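Local coordinates for bifunctional cytochrome P450/NADPH--P450 reductase (Deinococcus aerius, PDB 7F3H), which probably catalyses NADPH-dependent hydroxylation of organic substrates, its haem domain binding and activating oxygen while a fused reductase supplies the electrons, at residues A[294-298]-A[456-462]; A[123-128]-A[417-421]. All coordinates share one frame; numbering follows the deposited sequence.

Contact 1: A[294-298]-A[456-462]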
loop_
_atom_site.group_PDB
_atom_site.type_symbol
_atom_site.label_atom_id
_atom_site.label_comp_id
_atom_site.label_asym_id
_atom_site.label_seq_id
_atom_site.Cartn_x
_atom_site.Cartn_y
_atom_site.Cartn_z
ATOM N N TYR A 294 -14.264 -19.447 3.715
ATOM C CA TYR A 294 -14.753 -20.042 4.955
ATOM C C TYR A 294 -14.418 -21.540 5.021
ATOM O O TYR A 294 -14.066 -22.073 6.087
ATOM C CB TYR A 294 -16.254 -19.824 5.077
ATOM C CG TYR A 294 -16.734 -18.501 5.673
ATOM C CD1 TYR A 294 -16.259 -18.037 6.893
ATOM C CD2 TYR A 294 -17.761 -17.777 5.054
ATOM C CE1 TYR A 294 -16.757 -16.856 7.450
ATOM C CE2 TYR A 294 -18.253 -16.639 5.587
ATOM C CZ TYR A 294 -17.764 -16.168 6.780
ATOM O OH TYR A 294 -18.303 -15.001 7.283
ATOM N N ALA A 295 -14.574 -22.243 3.897
ATOM C CA ALA A 295 -14.237 -23.665 3.845
ATOM C C ALA A 295 -12.758 -23.904 4.167
ATOM O O ALA A 295 -12.411 -24.836 4.906
ATOM C CB ALA A 295 -14.595 -24.232 2.467
ATOM N N GLU A 296 -11.870 -23.107 3.566
ATOM C CA GLU A 296 -10.438 -23.229 3.849
ATOM C C GLU A 296 -10.150 -23.010 5.338
ATOM O O GLU A 296 -9.431 -23.797 5.976
ATOM C CB GLU A 296 -9.675 -22.247 2.964
ATOM C CG GLU A 296 -8.244 -22.014 3.315
ATOM C CD GLU A 296 -7.447 -21.476 2.121
ATOM O OE1 GLU A 296 -6.914 -22.292 1.318
ATOM O OE2 GLU A 296 -7.355 -20.232 1.980
ATOM N N VAL A 297 -10.719 -21.935 5.904
ATOM C CA VAL A 297 -10.527 -21.594 7.316
ATOM C C VAL A 297 -10.990 -22.732 8.221
ATOM O O VAL A 297 -10.334 -23.056 9.220
ATOM C CB VAL A 297 -11.269 -20.276 7.639
ATOM C CG1 VAL A 297 -11.446 -20.092 9.115
ATOM C CG2 VAL A 297 -10.539 -19.094 7.050
ATOM N N ASP A 298 -12.129 -23.344 7.897
ATOM C CA ASP A 298 -12.656 -24.414 8.741
ATOM C C ASP A 298 -11.844 -25.689 8.566
ATOM O O ASP A 298 -11.628 -26.429 9.530
ATOM C CB ASP A 298 -14.140 -24.642 8.416
ATOM C CG ASP A 298 -14.999 -23.386 8.669
ATOM O OD1 ASP A 298 -14.490 -22.417 9.289
ATOM O OD2 ASP A 298 -16.172 -23.352 8.229
ATOM N N ARG A 456 -19.694 -17.041 14.569
ATOM C CA ARG A 456 -20.125 -18.267 13.919
ATOM C C ARG A 456 -20.437 -19.334 14.963
ATOM O O ARG A 456 -19.651 -19.573 15.888
ATOM C CB ARG A 456 -19.055 -18.753 12.942
ATOM C CG ARG A 456 -18.855 -17.811 11.763
ATOM C CD ARG A 456 -17.683 -18.227 10.913
ATOM N NE ARG A 456 -18.018 -19.397 10.107
ATOM C CZ ARG A 456 -17.133 -20.277 9.635
ATOM N NH1 ARG A 456 -15.829 -20.123 9.873
ATOM N NH2 ARG A 456 -17.566 -21.309 8.910
ATOM N N ARG A 457 -21.544 -19.971 14.805
ATOM C CA ARG A 457 -21.853 -20.967 15.818
ATOM C C ARG A 457 -21.250 -22.316 15.415
ATOM O O ARG A 457 -20.991 -22.545 14.226
ATOM C CB ARG A 457 -23.360 -21.087 15.985
ATOM C CG ARG A 457 -24.066 -19.755 16.142
ATOM C CD ARG A 457 -25.584 -19.919 16.057
ATOM N NE ARG A 457 -26.276 -18.670 16.347
ATOM C CZ ARG A 457 -27.171 -18.099 15.547
ATOM N NH1 ARG A 457 -27.468 -18.674 14.389
ATOM N NH2 ARG A 457 -27.751 -16.948 15.896
ATOM N N PRO A 458 -20.995 -23.215 16.385
ATOM C CA PRO A 458 -20.274 -24.475 16.060
ATOM C C PRO A 458 -20.849 -25.271 14.900
ATOM O O PRO A 458 -20.116 -25.659 13.984
ATOM C CB PRO A 458 -20.361 -25.251 17.382
ATOM C CG PRO A 458 -20.287 -24.157 18.403
ATOM C CD PRO A 458 -21.180 -23.056 17.837
ATOM N N HIS A 459 -22.164 -25.461 14.878
ATOM C CA HIS A 459 -22.823 -26.182 13.805
ATOM C C HIS A 459 -22.773 -25.443 12.472
ATOM O O HIS A 459 -23.267 -25.966 11.468
ATOM C CB HIS A 459 -24.258 -26.458 14.219
ATOM C CG HIS A 459 -25.088 -25.222 14.312
ATOM N ND1 HIS A 459 -25.194 -24.488 15.475
ATOM C CD2 HIS A 459 -25.837 -24.574 13.384
ATOM C CE1 HIS A 459 -25.988 -23.450 15.264
ATOM N NE2 HIS A 459 -26.391 -23.479 14.006
ATOM N N GLU A 460 -22.275 -24.212 12.463
ATOM C CA GLU A 460 -22.155 -23.398 11.265
ATOM C C GLU A 460 -20.789 -23.499 10.608
ATOM O O GLU A 460 -20.597 -22.952 9.521
ATOM C CB GLU A 460 -22.486 -21.947 11.596
ATOM C CG GLU A 460 -23.978 -21.747 11.724
ATOM C CD GLU A 460 -24.337 -20.385 12.272
ATOM O OE1 GLU A 460 -23.436 -19.670 12.771
ATOM O OE2 GLU A 460 -25.535 -20.032 12.199
ATOM N N ARG A 461 -19.853 -24.209 11.226
ATOM C CA ARG A 461 -18.549 -24.461 10.634
ATOM C C ARG A 461 -18.639 -25.665 9.708
ATOM O O ARG A 461 -19.524 -26.515 9.855
ATOM C CB ARG A 461 -17.522 -24.765 11.719
ATOM C CG ARG A 461 -17.526 -23.864 12.952
ATOM C CD ARG A 461 -16.967 -22.513 12.656
ATOM N NE ARG A 461 -15.617 -22.614 12.120
ATOM C CZ ARG A 461 -14.490 -22.633 12.823
ATOM N NH1 ARG A 461 -14.504 -22.543 14.150
ATOM N NH2 ARG A 461 -13.332 -22.737 12.177
ATOM N N PHE A 462 -17.760 -25.706 8.709
ATOM C CA PHE A 462 -17.660 -26.860 7.821
ATOM C C PHE A 462 -16.643 -27.862 8.402
ATOM O O PHE A 462 -16.090 -27.657 9.485
ATOM C CB PHE A 462 -17.379 -26.360 6.390
ATOM C CG PHE A 462 -18.259 -25.162 5.979
ATOM C CD1 PHE A 462 -19.657 -25.292 5.922
ATOM C CD2 PHE A 462 -17.711 -23.910 5.699
ATOM C CE1 PHE A 462 -20.496 -24.191 5.568
ATOM C CE2 PHE A 462 -18.540 -22.808 5.348
ATOM C CZ PHE A 462 -19.932 -22.950 5.290
#
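D298 shows how one buried carboxylate can organise two arginines and a backbone amide at once. R456 grips its two oxygens end-on: NH1 of R456 reaches OD1 at 2.7 Å and NH2 reaches OD2 at 2.6 Å, each on the syn lone pair, with carboxylate and guanidinium planes only 16° apart. R461 comes to the same carboxylate differently. Its NE and NH2 both converge on OD1 of D298, side-on and from above the carboxylate plane, the two planes standing 62° apart. OD2 accepts its second hydrogen bond from the backbone N of F462, at 2.9 Å and nearly straight, again from above the carboxylate plane. Five bonds thus grip the two oxygens, and the paired positive charges would be expected to keep D298 ionised. An asparagine here would probably leave R456 and R461 without their shared negative charge and set an NH2 against one arm of the R456 fork.

The next shell holds these groups in place. The R456 guanidinium is sandwiched: CD1 of Y294 lies over one face, 3.6 Å from CZ of R456, and CD of R461 covers the opposite face. R461 can fold back in this way because its chain bends at chi2 (-73°) and again at chi3. The F462 ring turns an edge to CB of Y294, with CE2 3.8 Å away. Beyond the pair of segments, R456 NH1 also bonds L423 O, R461 reaches L301 O and G303 O, and the hydroxyl of Y294 meets F426 O and L428 N. The whole is a salt-bridge network that fastens the loop after strand 450-455 to helix 287-300 at the edge of the P450 fold.

Contact 2: A[123-128]-A[417-421]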
loop_
_atom_site.group_PDB
_atom_site.type_symbol
_atom_site.label_atom_id
_atom_site.label_comp_id
_atom_site.label_asym_id
_atom_site.label_seq_id
_atom_site.Cartn_x
_atom_site.Cartn_y
_atom_site.Cartn_z
ATOM N N MET A 123 2.322 -10.157 14.714
ATOM C CA MET A 123 1.121 -9.998 13.901
ATOM C C MET A 123 -0.072 -10.632 14.607
ATOM O O MET A 123 -1.158 -10.033 14.711
ATOM C CB MET A 123 1.325 -10.613 12.519
ATOM C CG MET A 123 2.539 -10.081 11.756
ATOM S SD MET A 123 2.753 -11.089 10.257
ATOM C CE MET A 123 3.568 -9.957 9.134
ATOM N N LEU A 124 0.121 -11.847 15.126
ATOM C CA LEU A 124 -0.990 -12.529 15.773
ATOM C C LEU A 124 -1.465 -11.744 16.983
ATOM O O LEU A 124 -2.679 -11.585 17.198
ATOM C CB LEU A 124 -0.587 -13.954 16.151
ATOM C CG LEU A 124 -1.562 -14.881 16.886
ATOM C CD1 LEU A 124 -2.749 -15.368 16.014
ATOM C CD2 LEU A 124 -0.750 -16.066 17.405
ATOM N N GLU A 125 -0.535 -11.159 17.734
ATOM C CA GLU A 125 -0.964 -10.436 18.921
ATOM C C GLU A 125 -1.945 -9.353 18.524
ATOM O O GLU A 125 -2.989 -9.170 19.168
ATOM C CB GLU A 125 0.231 -9.845 19.665
ATOM C CG GLU A 125 -0.152 -9.047 20.936
ATOM C CD GLU A 125 1.062 -8.346 21.559
ATOM O OE1 GLU A 125 2.141 -8.989 21.693
ATOM O OE2 GLU A 125 0.947 -7.142 21.888
ATOM N N VAL A 126 -1.625 -8.626 17.447
ATOM C CA VAL A 126 -2.496 -7.534 17.055
ATOM C C VAL A 126 -3.794 -8.086 16.464
ATOM O O VAL A 126 -4.890 -7.639 16.827
ATOM C CB VAL A 126 -1.760 -6.579 16.097
ATOM C CG1 VAL A 126 -2.679 -5.473 15.691
ATOM C CG2 VAL A 126 -0.506 -5.990 16.766
ATOM N N ALA A 127 -3.692 -9.113 15.603
ATOM C CA ALA A 127 -4.881 -9.645 14.944
ATOM C C ALA A 127 -5.911 -10.106 15.976
ATOM O O ALA A 127 -7.108 -9.766 15.881
ATOM C CB ALA A 127 -4.483 -10.773 13.986
ATOM N N GLN A 128 -5.446 -10.810 17.019
ATOM C CA GLN A 128 -6.335 -11.267 18.087
ATOM C C GLN A 128 -7.035 -10.087 18.761
ATOM O O GLN A 128 -8.243 -10.146 19.032
ATOM C CB GLN A 128 -5.532 -12.106 19.096
ATOM C CG GLN A 128 -5.181 -13.509 18.566
ATOM C CD GLN A 128 -4.273 -14.302 19.486
ATOM O OE1 GLN A 128 -3.386 -13.752 20.149
ATOM N NE2 GLN A 128 -4.473 -15.613 19.519
ATOM N N LEU A 417 -3.269 -13.500 7.597
ATOM C CA LEU A 417 -3.571 -13.871 8.984
ATOM C C LEU A 417 -4.831 -13.191 9.501
ATOM O O LEU A 417 -5.654 -13.812 10.193
ATOM C CB LEU A 417 -2.396 -13.510 9.883
ATOM C CG LEU A 417 -2.645 -13.686 11.370
ATOM C CD1 LEU A 417 -2.999 -15.127 11.709
ATOM C CD2 LEU A 417 -1.412 -13.251 12.119
ATOM N N ALA A 418 -4.949 -11.891 9.250
ATOM C CA ALA A 418 -6.135 -11.152 9.662
ATOM C C ALA A 418 -7.381 -11.805 9.090
ATOM O O ALA A 418 -8.360 -12.040 9.809
ATOM C CB ALA A 418 -6.033 -9.688 9.218
ATOM N N LEU A 419 -7.350 -12.112 7.790
ATOM C CA LEU A 419 -8.521 -12.683 7.132
ATOM C C LEU A 419 -8.847 -14.053 7.706
ATOM O O LEU A 419 -10.013 -14.366 7.976
ATOM C CB LEU A 419 -8.257 -12.765 5.623
ATOM C CG LEU A 419 -8.553 -11.467 4.846
ATOM C CD1 LEU A 419 -7.968 -11.399 3.402
ATOM C CD2 LEU A 419 -10.060 -11.229 4.818
ATOM N N LEU A 420 -7.813 -14.878 7.898
ATOM C CA LEU A 420 -7.967 -16.193 8.500
ATOM C C LEU A 420 -8.690 -16.109 9.837
ATOM O O LEU A 420 -9.690 -16.801 10.067
ATOM C CB LEU A 420 -6.577 -16.823 8.673
ATOM C CG LEU A 420 -6.475 -18.197 9.330
ATOM C CD1 LEU A 420 -7.287 -19.212 8.532
ATOM C CD2 LEU A 420 -5.036 -18.598 9.441
ATOM N N LEU A 421 -8.225 -15.223 10.719
ATOM C CA LEU A 421 -8.839 -15.153 12.038
ATOM C C LEU A 421 -10.255 -14.579 11.965
ATOM O O LEU A 421 -11.183 -15.108 12.597
ATOM C CB LEU A 421 -7.953 -14.324 12.963
ATOM C CG LEU A 421 -6.668 -14.951 13.525
ATOM C CD1 LEU A 421 -5.956 -13.947 14.451
ATOM C CD2 LEU A 421 -6.932 -16.283 14.247
#
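L421 and L417, one helical turn apart, both aim at the small side chain of A127, an example of leucines closing round an alanine where two helices pack. CD1 of L421 ends 3.5 Å from CB of A127, and CG of L417 stands 4.3 Å from that same methyl. With so short a side chain at A127, the backbones draw together here, and the CA atoms of A127 and A418 are 5.6 Å apart.

L124 lies to one flank of this point. Its CB leaves the helix obliquely to the partner, but with CG anti to the backbone N (chi1 178°) the branch swings back, and CD1 of L124 meets CD1 of L421 at 3.8 Å, the two side chains crossing at about a right angle. L421 takes a different first torsion, CG anti to its carbonyl carbon (chi1 -76°), which brings CD1 against both L124 and A127. CD2 of L417 instead rests against the backbone of the opposing helix, 3.7 Å from N of L124, and touches CB of M123 at 3.8 Å. Past that CB the M123 chain turns from L417 and packs on F410 and T413. The side chains meet by apolar packing alone.

P307 adds to the packing on both L417 and L421, while L151 of helix 144-161 touches A418 and L419 packs on helix 254-285. The two segments run in the same general sense, 43° apart, with axes 9.8 Å from each other at closest approach. This is the D–L pairing (helices 113-137 and 408-425) of the D/E/I/L four-helix core of the cytochrome P450 fold.

Overall arrangement
The two contacts illustrate how one helix can carry packing from the core to the periphery. Helix 408-425 supplies L417 and L421 to contact 2, and the neighbouring residue L420 meets contact 1, where its CD1 packs 3.6 Å from CG2 of V297. The centres of the contacts are about 17 Å apart, and the segments alternate along the chain, in the order 123-128, 294-298, 417-421, 456-462. Contact 2 is the inner one, its centre about 18 Å from the centre of the chain, that of contact 1 about 30 Å. It is also near the cofactor, the side chain of M123 lying about 7 Å from the haem. Contact 2 is held by apolar packing, while contact 1 adds a salt-bridge network.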